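Local coordinates for YokD protein (Bacillus subtilis, PDB 2NYG) that probably acts as an acetyl-coenzyme A-dependent N-acetyltransferase of the antibiotic-modifying family and forms a homodimer, at the interface of chains A and B. Numbering follows the deposited sequence. Chains: chain A/B, YokD protein.

The interface of chains A and B. Residues chain A 9-12, 44; chain B 90, 93-94.
B:Trp90 lays one face of its indole against A:Pro12, whose CD sits over the five-membered ring, 3.5 Å from the centroid, in a CH-pi contact. The neighbouring ring carbon CG of A:Pro12 comes within 3.4 Å of B:Trp90 CD2, at the fusion of the two rings. Toward the rim of the same face lies the backbone of A:Phe11, whose side chain is incomplete in the model. The indole lies along the loop 9-12, with the backbone carbonyl O of A:Thr9 in its plane at the six-membered edge. From the five-membered ring, the indole NE1 makes a weak, bent hydrogen bond to A:Thr10 O (3.4 Å); the contacts in this patch are mostly apolar.

A second tryptophan, A:Trp44 of the coenzyme A-binding segment, runs antiparallel to B:Trp90 with the indole planes nearly parallel and offset, A:Trp44 CE3 reaching B:Trp90 CZ3 at 3.8 Å. Its chi1 of -172° carries the indole away from its backbone N, and chi2 of 67° turns the CE3-CZ3-CH2 edge toward chain B, where CH2 meets the CD1 methyl of B:Ile94 at 3.7 Å. A:Pro12 CG also lies in the plane of the A:Trp44 ring, at its edge. B:Ile93, also from helix 91-97, adds a looser contact through its CG2 methyl to A:Pro12 CG. The adjoining 3-10 turn 88-90 carries B:Trp90. Within chain A, a nearly straight hydrogen bond ties the backbone N of A:Trp44 to the hydroxyl OG1 of A:Thr9, 2.9 Å long.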
ATOM      1  N   THR A   9      13.605  10.966  17.112  1.00 50.94           N
ATOM      2  CA  THR A   9      13.267  12.161  16.339  1.00 50.19           C
ATOM      3  C   THR A   9      13.175  13.419  17.200  1.00 49.31           C
ATOM      4  O   THR A   9      12.288  13.550  18.041  1.00 48.53           O
ATOM      5  CB  THR A   9      11.924  11.985  15.592  1.00 51.33           C
ATOM      6  OG1 THR A   9      11.938  10.750  14.868  1.00 51.86           O
ATOM      7  CG2 THR A   9      11.714  13.121  14.607  1.00 50.90           C
ATOM      8  N   THR A  10      14.094  14.347  16.969  1.00 49.87           N
ATOM      9  CA  THR A  10      14.155  15.607  17.704  1.00 49.94           C
ATOM     10  C   THR A  10      12.808  16.342  17.625  1.00 49.07           C
ATOM     11  O   THR A  10      12.190  16.626  18.648  1.00 48.39           O
ATOM     12  CB  THR A  10      15.355  16.480  17.156  1.00 50.98           C
ATOM     13  OG1 THR A  10      15.340  17.793  17.745  1.00 51.68           O
ATOM     14  CG2 THR A  10      15.298  16.569  15.633  1.00 49.70           C
ATOM     15  N   PHE A  11      12.351  16.633  16.410  1.00 48.07           N
ATOM     16  CA  PHE A  11      11.070  17.305  16.189  1.00 47.76           C
ATOM     17  C   PHE A  11      10.444  16.624  14.968  1.00 46.59           C
ATOM     18  O   PHE A  11      11.148  15.998  14.180  1.00 48.76           O
ATOM     19  CB  PHE A  11      11.282  18.800  15.926  1.00 46.62           C
ATOM     20  N   PRO A  12       9.117  16.739  14.794  1.00 45.29           N
ATOM     21  CA  PRO A  12       8.437  16.111  13.656  1.00 43.64           C
ATOM     22  C   PRO A  12       8.881  16.585  12.270  1.00 42.93           C
ATOM     23  O   PRO A  12       9.017  17.785  12.024  1.00 44.09           O
ATOM     24  CB  PRO A  12       6.957  16.436  13.904  1.00 41.86           C
ATOM     25  CG  PRO A  12       6.880  16.731  15.340  1.00 43.21           C
ATOM     26  CD  PRO A  12       8.149  17.477  15.622  1.00 44.15           C
ATOM     27  N   TRP A  44      10.415  10.279  12.410  1.00 35.76           N
ATOM     28  CA  TRP A  44       8.965  10.369  12.363  1.00 35.81           C
ATOM     29  C   TRP A  44       8.482  11.514  11.495  1.00 34.68           C
ATOM     30  O   TRP A  44       8.893  12.656  11.694  1.00 34.44           O
ATOM     31  CB  TRP A  44       8.374  10.563  13.763  1.00 37.11           C
ATOM     32  CG  TRP A  44       6.874  10.451  13.742  1.00 38.16           C
ATOM     33  CD1 TRP A  44       6.159   9.333  13.472  1.00 39.02           C
ATOM     34  CD2 TRP A  44       5.916  11.509  13.895  1.00 38.35           C
ATOM     35  NE1 TRP A  44       4.820   9.615  13.438  1.00 39.36           N
ATOM     36  CE2 TRP A  44       4.641  10.945  13.692  1.00 40.06           C
ATOM     37  CE3 TRP A  44       6.013  12.878  14.174  1.00 39.18           C
ATOM     38  CZ2 TRP A  44       3.463  11.699  13.758  1.00 39.61           C
ATOM     39  CZ3 TRP A  44       4.840  13.632  14.239  1.00 38.77           C
ATOM     40  CH2 TRP A  44       3.583  13.037  14.031  1.00 40.41           C
TER
ATOM     41  N   TRP B  90       5.059  18.724  20.425  1.00 54.94           N
ATOM     42  CA  TRP B  90       4.794  18.453  19.015  1.00 53.72           C
ATOM     43  C   TRP B  90       3.323  18.599  18.608  1.00 53.07           C
ATOM     44  O   TRP B  90       3.013  18.677  17.421  1.00 52.72           O
ATOM     45  CB  TRP B  90       5.209  17.023  18.670  1.00 53.60           C
ATOM     46  CG  TRP B  90       6.657  16.681  18.841  1.00 54.22           C
ATOM     47  CD1 TRP B  90       7.642  17.469  19.357  1.00 54.21           C
ATOM     48  CD2 TRP B  90       7.294  15.469  18.417  1.00 54.75           C
ATOM     49  NE1 TRP B  90       8.855  16.829  19.273  1.00 53.88           N
ATOM     50  CE2 TRP B  90       8.669  15.599  18.697  1.00 55.55           C
ATOM     51  CE3 TRP B  90       6.834  14.284  17.820  1.00 55.59           C
ATOM     52  CZ2 TRP B  90       9.599  14.584  18.397  1.00 55.94           C
ATOM     53  CZ3 TRP B  90       7.755  13.275  17.521  1.00 55.62           C
ATOM     54  CH2 TRP B  90       9.121  13.435  17.810  1.00 55.65           C
ATOM     55  N   ILE B  93       2.315  21.707  16.362  1.00 48.30           N
ATOM     56  CA  ILE B  93       2.952  21.618  15.065  1.00 47.59           C
ATOM     57  C   ILE B  93       2.375  20.443  14.267  1.00 45.90           C
ATOM     58  O   ILE B  93       2.350  20.465  13.034  1.00 45.08           O
ATOM     59  CB  ILE B  93       4.476  21.469  15.200  1.00 48.85           C
ATOM     60  CG1 ILE B  93       5.122  21.634  13.828  1.00 52.09           C
ATOM     61  CG2 ILE B  93       4.821  20.136  15.780  1.00 50.80           C
ATOM     62  CD1 ILE B  93       6.601  21.293  13.779  1.00 57.62           C
ATOM     63  N   ILE B  94       1.892  19.427  14.976  1.00 45.67           N
ATOM     64  CA  ILE B  94       1.318  18.238  14.343  1.00 43.41           C
ATOM     65  C   ILE B  94      -0.058  18.531  13.772  1.00 43.28           C
ATOM     66  O   ILE B  94      -0.403  18.091  12.671  1.00 42.39           O
ATOM     67  CB  ILE B  94       1.211  17.089  15.352  1.00 41.89           C
ATOM     68  CG1 ILE B  94       2.594  16.472  15.556  1.00 40.85           C
ATOM     69  CG2 ILE B  94       0.214  16.054  14.873  1.00 43.51           C
ATOM     70  CD1 ILE B  94       2.669  15.495  16.691  1.00 38.68           C
TER